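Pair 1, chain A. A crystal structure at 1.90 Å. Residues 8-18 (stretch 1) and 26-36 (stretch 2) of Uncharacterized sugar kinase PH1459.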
# COMPACT_ATOMS: atom_id res chain seq x y z
N GLY A 8 -9.91 -10.40 -12.25
CA GLY A 8 -8.55 -10.29 -11.76
C GLY A 8 -8.38 -9.06 -10.89
O GLY A 8 -9.32 -8.62 -10.24
N GLU A 9 -7.17 -8.51 -10.94
CA GLU A 9 -6.74 -7.49 -10.02
C GLU A 9 -7.48 -6.17 -10.24
O GLU A 9 -7.66 -5.72 -11.38
CB GLU A 9 -5.21 -7.30 -10.09
CG GLU A 9 -4.67 -6.71 -11.35
CD GLU A 9 -4.45 -7.72 -12.46
OE1 GLU A 9 -5.01 -8.84 -12.41
OE2 GLU A 9 -3.73 -7.35 -13.43
N LEU A 10 -7.92 -5.59 -9.13
CA LEU A 10 -8.49 -4.26 -9.11
C LEU A 10 -7.83 -3.59 -7.94
O LEU A 10 -7.87 -4.10 -6.80
CB LEU A 10 -10.02 -4.31 -8.94
CG LEU A 10 -10.76 -2.99 -8.62
CD1 LEU A 10 -10.59 -1.95 -9.72
CD2 LEU A 10 -12.25 -3.25 -8.31
N LEU A 11 -7.17 -2.47 -8.23
CA LEU A 11 -6.29 -1.88 -7.23
C LEU A 11 -6.18 -0.38 -7.38
O LEU A 11 -6.58 0.18 -8.40
CB LEU A 11 -4.89 -2.52 -7.31
CG LEU A 11 -4.22 -2.65 -8.70
CD1 LEU A 11 -3.72 -1.31 -9.18
CD2 LEU A 11 -3.08 -3.66 -8.65
N ILE A 12 -5.59 0.25 -6.35
CA ILE A 12 -5.17 1.65 -6.41
C ILE A 12 -3.79 1.74 -7.05
O ILE A 12 -2.82 1.13 -6.58
CB ILE A 12 -5.11 2.32 -4.99
CG1 ILE A 12 -6.46 2.20 -4.25
CG2 ILE A 12 -4.63 3.76 -5.10
CD1 ILE A 12 -7.56 3.14 -4.82
N ASP A 13 -3.69 2.48 -8.15
CA ASP A 13 -2.38 2.86 -8.64
C ASP A 13 -2.02 4.15 -7.96
O ASP A 13 -2.74 5.15 -8.06
CB ASP A 13 -2.37 3.09 -10.15
CG ASP A 13 -2.29 1.81 -10.96
OD1 ASP A 13 -1.86 0.79 -10.42
OD2 ASP A 13 -2.64 1.84 -12.15
N LEU A 14 -0.90 4.14 -7.26
CA LEU A 14 -0.36 5.37 -6.71
C LEU A 14 0.75 5.78 -7.64
O LEU A 14 1.82 5.18 -7.67
CB LEU A 14 0.09 5.17 -5.28
CG LEU A 14 -1.20 5.03 -4.46
CD1 LEU A 14 -1.09 3.89 -3.44
CD2 LEU A 14 -1.57 6.35 -3.83
N ILE A 15 0.46 6.77 -8.47
CA ILE A 15 1.36 7.07 -9.58
C ILE A 15 2.24 8.24 -9.25
O ILE A 15 1.75 9.35 -9.03
CB ILE A 15 0.57 7.35 -10.86
CG1 ILE A 15 -0.37 6.16 -11.12
CG2 ILE A 15 1.52 7.55 -12.03
CD1 ILE A 15 -0.93 6.11 -12.45
N SER A 16 3.54 7.98 -9.26
CA SER A 16 4.56 9.01 -9.10
C SER A 16 4.22 10.19 -10.00
O SER A 16 3.95 10.04 -11.19
CB SER A 16 5.94 8.49 -9.46
OG SER A 16 6.30 7.33 -8.71
N VAL A 17 4.23 11.37 -9.40
CA VAL A 17 3.92 12.59 -10.10
C VAL A 17 5.20 13.22 -10.67
O VAL A 17 5.15 14.07 -11.56
CB VAL A 17 3.13 13.54 -9.16
CG1 VAL A 17 3.36 14.95 -9.50
CG2 VAL A 17 1.65 13.21 -9.25
N GLU A 18 6.34 12.77 -10.16
CA GLU A 18 7.63 13.22 -10.66
C GLU A 18 8.50 12.05 -11.08
O GLU A 18 8.20 10.89 -10.80
CB GLU A 18 8.35 14.04 -9.60
CG GLU A 18 8.65 13.26 -8.34
CD GLU A 18 9.12 14.13 -7.23
OE1 GLU A 18 9.61 15.25 -7.52
OE2 GLU A 18 8.99 13.71 -6.07
N ARG A 26 8.22 11.77 -4.16
CA ARG A 26 7.61 12.44 -3.02
C ARG A 26 6.11 12.38 -3.10
O ARG A 26 5.44 12.39 -2.08
CB ARG A 26 8.00 13.92 -2.99
CG ARG A 26 9.46 14.22 -2.72
CD ARG A 26 9.80 15.68 -3.10
NE ARG A 26 10.08 15.82 -4.53
CZ ARG A 26 10.78 16.81 -5.06
NH1 ARG A 26 11.28 17.78 -4.30
NH2 ARG A 26 11.00 16.83 -6.37
N LEU A 27 5.58 12.38 -4.32
CA LEU A 27 4.16 12.60 -4.54
C LEU A 27 3.55 11.52 -5.42
O LEU A 27 4.09 11.20 -6.47
CB LEU A 27 3.90 13.95 -5.22
CG LEU A 27 3.70 15.32 -4.56
CD1 LEU A 27 3.06 15.32 -3.18
CD2 LEU A 27 4.97 16.17 -4.61
N PHE A 28 2.41 11.02 -5.00
CA PHE A 28 1.69 9.99 -5.73
C PHE A 28 0.25 10.40 -5.93
O PHE A 28 -0.46 10.70 -4.95
CB PHE A 28 1.72 8.68 -4.97
CG PHE A 28 3.08 8.14 -4.77
CD1 PHE A 28 3.69 7.37 -5.76
CD2 PHE A 28 3.79 8.42 -3.60
CE1 PHE A 28 4.96 6.86 -5.57
CE2 PHE A 28 5.07 7.91 -3.41
CZ PHE A 28 5.66 7.14 -4.39
N GLU A 29 -0.16 10.40 -7.19
CA GLU A 29 -1.55 10.53 -7.57
C GLU A 29 -2.28 9.18 -7.48
O GLU A 29 -1.80 8.16 -8.00
CB GLU A 29 -1.63 11.02 -9.01
CG GLU A 29 -2.23 12.38 -9.15
CD GLU A 29 -2.72 12.63 -10.55
OE1 GLU A 29 -1.95 12.39 -11.49
OE2 GLU A 29 -3.90 13.02 -10.72
N LYS A 30 -3.46 9.21 -6.87
CA LYS A 30 -4.27 8.01 -6.68
C LYS A 30 -5.21 7.85 -7.88
O LYS A 30 -5.95 8.77 -8.24
CB LYS A 30 -5.06 8.09 -5.37
CG LYS A 30 -6.30 7.20 -5.26
CD LYS A 30 -6.79 7.12 -3.80
CE LYS A 30 -8.32 7.21 -3.70
NZ LYS A 30 -8.86 8.55 -4.19
N HIS A 31 -5.16 6.68 -8.49
CA HIS A 31 -6.03 6.38 -9.63
C HIS A 31 -6.48 4.94 -9.54
O HIS A 31 -5.81 4.13 -8.89
CB HIS A 31 -5.28 6.55 -10.95
CG HIS A 31 -4.84 7.95 -11.22
ND1 HIS A 31 -5.69 8.93 -11.71
CD2 HIS A 31 -3.62 8.54 -11.09
CE1 HIS A 31 -5.01 10.06 -11.86
NE2 HIS A 31 -3.76 9.85 -11.49
N PRO A 32 -7.60 4.61 -10.21
CA PRO A 32 -7.98 3.20 -10.29
C PRO A 32 -7.11 2.46 -11.28
O PRO A 32 -6.76 3.00 -12.32
CB PRO A 32 -9.42 3.24 -10.81
CG PRO A 32 -9.80 4.68 -10.89
CD PRO A 32 -8.55 5.48 -10.91
N GLY A 33 -6.73 1.24 -10.94
CA GLY A 33 -5.88 0.46 -11.80
C GLY A 33 -6.16 -1.02 -11.74
O GLY A 33 -7.11 -1.48 -11.06
N GLY A 34 -5.30 -1.74 -12.45
CA GLY A 34 -5.39 -3.18 -12.59
C GLY A 34 -5.83 -3.41 -14.01
O GLY A 34 -6.88 -2.92 -14.41
N ALA A 35 -5.02 -4.13 -14.78
CA ALA A 35 -5.31 -4.38 -16.18
C ALA A 35 -6.77 -4.82 -16.48
O ALA A 35 -7.42 -4.21 -17.32
CB ALA A 35 -4.25 -5.37 -16.80
N PRO A 36 -7.31 -5.82 -15.75
CA PRO A 36 -8.67 -6.27 -16.09
C PRO A 36 -9.71 -5.18 -15.83
O PRO A 36 -10.68 -5.08 -16.57
CB PRO A 36 -8.89 -7.47 -15.17
CG PRO A 36 -7.50 -7.84 -14.65
CD PRO A 36 -6.78 -6.55 -14.58
O HOH W 1 -2.60 -5.01 -13.51
O HOH W 2 -3.16 -0.07 -13.74
O HOH W 3 -4.27 4.00 -12.77

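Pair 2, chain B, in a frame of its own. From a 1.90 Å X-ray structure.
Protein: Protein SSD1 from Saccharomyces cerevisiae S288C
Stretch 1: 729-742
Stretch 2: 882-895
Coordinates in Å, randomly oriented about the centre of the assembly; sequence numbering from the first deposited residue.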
# COMPACT_ATOMS: atom_id res chain seq x y z
N THR B 729 24.22 19.08 1.79
CA THR B 729 23.84 19.59 0.48
C THR B 729 22.37 19.96 0.37
O THR B 729 21.98 20.62 -0.60
CB THR B 729 24.19 18.56 -0.59
OG1 THR B 729 23.57 17.31 -0.25
CG2 THR B 729 25.71 18.36 -0.68
N GLY B 730 21.54 19.54 1.33
CA GLY B 730 20.12 19.76 1.28
C GLY B 730 19.40 19.01 0.18
O GLY B 730 18.25 19.33 -0.12
N GLN B 731 20.04 18.02 -0.43
CA GLN B 731 19.45 17.29 -1.54
C GLN B 731 20.41 16.19 -1.97
O GLN B 731 21.61 16.23 -1.65
CB GLN B 731 19.12 18.19 -2.73
CG GLN B 731 20.34 18.66 -3.48
CD GLN B 731 20.24 20.10 -3.93
OE1 GLN B 731 21.16 20.89 -3.72
NE2 GLN B 731 19.12 20.44 -4.56
N LEU B 732 19.88 15.20 -2.67
CA LEU B 732 20.66 14.12 -3.25
C LEU B 732 20.58 14.23 -4.77
O LEU B 732 19.69 14.87 -5.33
CB LEU B 732 20.15 12.74 -2.81
CG LEU B 732 20.09 12.48 -1.30
CD1 LEU B 732 19.48 11.11 -1.06
CD2 LEU B 732 21.47 12.58 -0.67
N LEU B 733 21.57 13.63 -5.42
CA LEU B 733 21.61 13.54 -6.88
C LEU B 733 21.75 12.06 -7.22
O LEU B 733 22.67 11.39 -6.74
CB LEU B 733 22.77 14.36 -7.44
CG LEU B 733 22.94 14.42 -8.96
CD1 LEU B 733 21.73 15.04 -9.61
CD2 LEU B 733 24.22 15.18 -9.33
N THR B 734 20.83 11.55 -8.03
CA THR B 734 20.88 10.14 -8.39
C THR B 734 20.34 9.96 -9.80
O THR B 734 19.53 10.76 -10.28
CB THR B 734 20.09 9.26 -7.41
OG1 THR B 734 20.31 7.88 -7.73
CG2 THR B 734 18.60 9.56 -7.50
N MET B 735 20.78 8.89 -10.45
CA MET B 735 20.21 8.52 -11.73
C MET B 735 18.83 7.92 -11.49
O MET B 735 18.62 7.16 -10.54
CB MET B 735 21.12 7.53 -12.46
CG MET B 735 22.50 8.07 -12.78
SD MET B 735 22.44 9.58 -13.77
CE MET B 735 21.59 8.97 -15.23
N ALA B 736 17.88 8.29 -12.34
CA ALA B 736 16.53 7.77 -12.29
C ALA B 736 16.11 7.38 -13.70
O ALA B 736 16.75 7.76 -14.69
CB ALA B 736 15.55 8.79 -11.69
N THR B 737 15.00 6.65 -13.80
CA THR B 737 14.45 6.23 -15.08
C THR B 737 13.14 6.97 -15.33
O THR B 737 12.31 7.09 -14.43
CB THR B 737 14.21 4.72 -15.11
OG1 THR B 737 15.46 4.03 -14.95
CG2 THR B 737 13.54 4.29 -16.41
N VAL B 738 12.98 7.47 -16.55
CA VAL B 738 11.76 8.15 -16.96
C VAL B 738 10.69 7.10 -17.24
O VAL B 738 10.91 6.17 -18.02
CB VAL B 738 12.01 9.02 -18.20
CG1 VAL B 738 10.71 9.68 -18.66
CG2 VAL B 738 13.08 10.06 -17.90
N LEU B 739 9.53 7.25 -16.61
CA LEU B 739 8.43 6.30 -16.75
C LEU B 739 7.32 6.81 -17.67
O LEU B 739 6.78 6.03 -18.45
CB LEU B 739 7.85 5.97 -15.37
CG LEU B 739 6.88 4.79 -15.27
CD1 LEU B 739 7.49 3.54 -15.86
CD2 LEU B 739 6.49 4.56 -13.82
N GLN B 740 6.99 8.10 -17.58
CA GLN B 740 5.97 8.70 -18.43
C GLN B 740 6.39 10.14 -18.75
O GLN B 740 6.96 10.83 -17.90
CB GLN B 740 4.59 8.70 -17.75
CG GLN B 740 3.88 7.35 -17.72
CD GLN B 740 3.45 6.88 -19.10
OE1 GLN B 740 2.42 7.31 -19.63
NE2 GLN B 740 4.23 6.00 -19.69
N VAL B 741 6.06 10.58 -19.96
CA VAL B 741 6.34 11.94 -20.40
C VAL B 741 5.02 12.64 -20.67
O VAL B 741 4.09 12.05 -21.24
CB VAL B 741 7.24 11.96 -21.65
CG1 VAL B 741 7.41 13.37 -22.17
CG2 VAL B 741 8.60 11.36 -21.33
N TYR B 742 4.93 13.90 -20.25
CA TYR B 742 3.75 14.72 -20.46
C TYR B 742 4.17 16.03 -21.11
O TYR B 742 5.35 16.27 -21.38
CB TYR B 742 3.02 14.97 -19.13
CG TYR B 742 2.79 13.72 -18.31
CD1 TYR B 742 1.81 12.80 -18.66
CD2 TYR B 742 3.55 13.46 -17.18
CE1 TYR B 742 1.59 11.66 -17.90
CE2 TYR B 742 3.35 12.32 -16.42
CZ TYR B 742 2.37 11.42 -16.78
OH TYR B 742 2.16 10.29 -16.02
N GLU B 882 16.45 16.32 -24.45
CA GLU B 882 15.37 15.42 -24.81
C GLU B 882 15.06 14.49 -23.64
O GLU B 882 15.97 13.88 -23.06
CB GLU B 882 15.73 14.59 -26.04
CG GLU B 882 16.24 15.39 -27.22
CD GLU B 882 16.46 14.53 -28.45
OE1 GLU B 882 16.51 13.28 -28.30
OE2 GLU B 882 16.59 15.09 -29.55
N ILE B 883 13.78 14.38 -23.29
CA ILE B 883 13.30 13.48 -22.26
C ILE B 883 12.50 12.37 -22.95
O ILE B 883 11.46 12.64 -23.56
CB ILE B 883 12.45 14.21 -21.21
CG1 ILE B 883 13.16 15.47 -20.69
CG2 ILE B 883 12.12 13.29 -20.05
CD1 ILE B 883 14.44 15.19 -19.93
N HIS B 884 12.99 11.14 -22.84
CA HIS B 884 12.36 9.98 -23.45
C HIS B 884 11.91 9.00 -22.38
O HIS B 884 12.55 8.87 -21.33
CB HIS B 884 13.32 9.23 -24.40
CG HIS B 884 13.77 10.03 -25.58
ND1 HIS B 884 13.21 9.88 -26.83
CD2 HIS B 884 14.75 10.96 -25.70
CE1 HIS B 884 13.81 10.70 -27.67
NE2 HIS B 884 14.75 11.37 -27.02
N GLU B 885 10.82 8.29 -22.65
CA GLU B 885 10.37 7.27 -21.71
C GLU B 885 11.41 6.16 -21.62
O GLU B 885 11.98 5.74 -22.63
CB GLU B 885 9.01 6.73 -22.14
CG GLU B 885 7.89 7.75 -21.96
CD GLU B 885 6.54 7.29 -22.47
OE1 GLU B 885 6.49 6.41 -23.35
OE2 GLU B 885 5.52 7.84 -21.99
N LEU B 886 11.67 5.72 -20.39
CA LEU B 886 12.63 4.66 -20.06
C LEU B 886 14.08 5.08 -20.24
O LEU B 886 14.98 4.23 -20.14
CB LEU B 886 12.37 3.38 -20.87
CG LEU B 886 10.99 2.74 -20.62
CD1 LEU B 886 10.87 1.38 -21.30
CD2 LEU B 886 10.71 2.61 -19.13
N GLN B 887 14.34 6.36 -20.49
CA GLN B 887 15.71 6.84 -20.48
C GLN B 887 16.16 7.10 -19.05
O GLN B 887 15.35 7.33 -18.15
CB GLN B 887 15.85 8.12 -21.31
N LYS B 888 17.47 7.04 -18.84
CA LYS B 888 18.06 7.40 -17.55
C LYS B 888 18.34 8.89 -17.54
O LYS B 888 18.74 9.47 -18.55
CB LYS B 888 19.35 6.62 -17.31
CG LYS B 888 19.21 5.11 -17.44
CD LYS B 888 18.32 4.54 -16.34
CE LYS B 888 18.12 3.04 -16.47
NZ LYS B 888 16.94 2.69 -17.33
N ILE B 889 18.10 9.52 -16.39
CA ILE B 889 18.24 10.97 -16.26
C ILE B 889 18.75 11.29 -14.86
O ILE B 889 18.31 10.65 -13.88
CB ILE B 889 16.90 11.67 -16.54
CG1 ILE B 889 17.05 13.19 -16.43
CG2 ILE B 889 15.83 11.19 -15.57
CD1 ILE B 889 15.78 13.95 -16.76
N PRO B 890 19.66 12.25 -14.69
CA PRO B 890 20.07 12.64 -13.33
C PRO B 890 19.01 13.51 -12.67
O PRO B 890 18.54 14.49 -13.26
CB PRO B 890 21.38 13.40 -13.55
CG PRO B 890 21.33 13.85 -14.95
CD PRO B 890 20.49 12.89 -15.73
N ILE B 891 18.64 13.16 -11.44
CA ILE B 891 17.54 13.78 -10.73
C ILE B 891 18.03 14.26 -9.37
O ILE B 891 18.71 13.51 -8.65
CB ILE B 891 16.36 12.80 -10.55
CG1 ILE B 891 15.68 12.51 -11.89
CG2 ILE B 891 15.34 13.33 -9.54
CD1 ILE B 891 15.15 13.73 -12.60
N LEU B 892 17.69 15.49 -9.02
CA LEU B 892 17.89 16.02 -7.68
C LEU B 892 16.69 15.63 -6.83
O LEU B 892 15.54 15.84 -7.23
CB LEU B 892 18.05 17.53 -7.73
CG LEU B 892 19.31 18.01 -8.46
CD1 LEU B 892 19.10 19.37 -9.10
CD2 LEU B 892 20.50 18.05 -7.50
N LEU B 893 16.95 15.03 -5.67
CA LEU B 893 15.92 14.45 -4.82
C LEU B 893 15.97 15.07 -3.44
O LEU B 893 17.04 15.17 -2.83
CB LEU B 893 16.09 12.92 -4.73
CG LEU B 893 15.19 12.18 -3.74
CD1 LEU B 893 13.72 12.26 -4.15
CD2 LEU B 893 15.62 10.72 -3.62
N ARG B 894 14.81 15.52 -2.97
CA ARG B 894 14.67 16.19 -1.69
C ARG B 894 13.35 15.81 -1.03
O ARG B 894 12.38 15.46 -1.70
CB ARG B 894 14.71 17.71 -1.85
CG ARG B 894 15.84 18.37 -1.17
CD ARG B 894 15.82 19.83 -1.51
NE ARG B 894 14.75 20.53 -0.82
CZ ARG B 894 14.90 21.20 0.32
NH1 ARG B 894 13.86 21.81 0.87
NH2 ARG B 894 16.09 21.26 0.92
N ALA B 895 13.33 15.92 0.30
CA ALA B 895 12.11 15.89 1.10
C ALA B 895 11.90 17.28 1.70
O ALA B 895 12.68 17.72 2.55
CB ALA B 895 12.19 14.82 2.19
O HOH W 4 3.99 5.08 -22.55

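Both pairs are two antiparallel strands joined edge to edge, and 14 central residues superpose with an RMSD of 0.9 Å. The strand directions differ by 146° in pair 1 (11-16 with 27-33) and by 132° in pair 2 (732-741 with 888-895), with closest approaches of 4.1 and 4.4 Å. Two hydrogen-bonded couples coincide: Leu A11 with Gly A33 falls on Thr B734 with Ile B891, and Asp A13 with His A31 on Ala B736 with Ile B889. In the first couple Leu A11 N reaches Gly A33 O at 3.0 Å and Thr B734 N reaches Ile B891 O at 3.0 Å; in the second, Asp A13 N to His A31 O is 2.8 Å and Ala B736 N to Ile B889 O is 2.9 Å. Because these bonds join backbone atoms, the ladder tolerates very different side chains. Between the couples, Pro A32 and Pro B890 coincide (CA atoms 0.6 Å apart) at non-hydrogen-bonded positions, where a proline's lack of an N-H costs no bond to the partner strand.

Around Asp A13 and Gly A33, pair 1 is polar and hydrated. Asp A13 OD2 lies 3.5 Å from Gly A33 CA, and a CB on that glycine would clash with this oxygen. Water 2 joins Asp A13 OD2 (2.5 Å) to Gly A34 N (3.0 Å), while water 3 donates to both Asp A13 OD2 (2.8 Å) and Pro A32 O (2.7 Å). In pair 2 the matching Ala B736 and Ile B891 pack directly, CB to CG1 at 3.7 Å: the small residue has changed strands, and hydrocarbon replaces carboxylate and water. Val B738, matching Ile A15, extends this apolar surface, its CG2 lying 3.8 Å from Ile B889 CG2.

Ile A12 CG2 approaches Lys A30 CG at 3.8 Å; the equivalent Met B735, with all three chi angles m, brings CE to 3.9 Å from Lys B888 CB. On the face bearing Leu A14 and Phe A28, Leu A14 CB lies 3.9 Å from Phe A28 CB; in the matching contact Thr B737 CG2 lies 3.8 Å from Leu B886 CA. The threonine hydroxyl adds a polar link: Lys B888 NZ makes a weak hydrogen bond to Thr B737 OG1 (3.1 Å), whereas Lys A30, at the same backbone position, leads away at its end.

Beyond the matched residues, pair 1 is clasped by a salt bridge, Glu A18 OE1 to Arg A26 NH2 at a very short 2.4 Å. In pair 2 a type II turn, His B884 to Gln B887, lies across the matched end of the ladder, where Leu B886 N bonds Val B738 O at 2.5 Å.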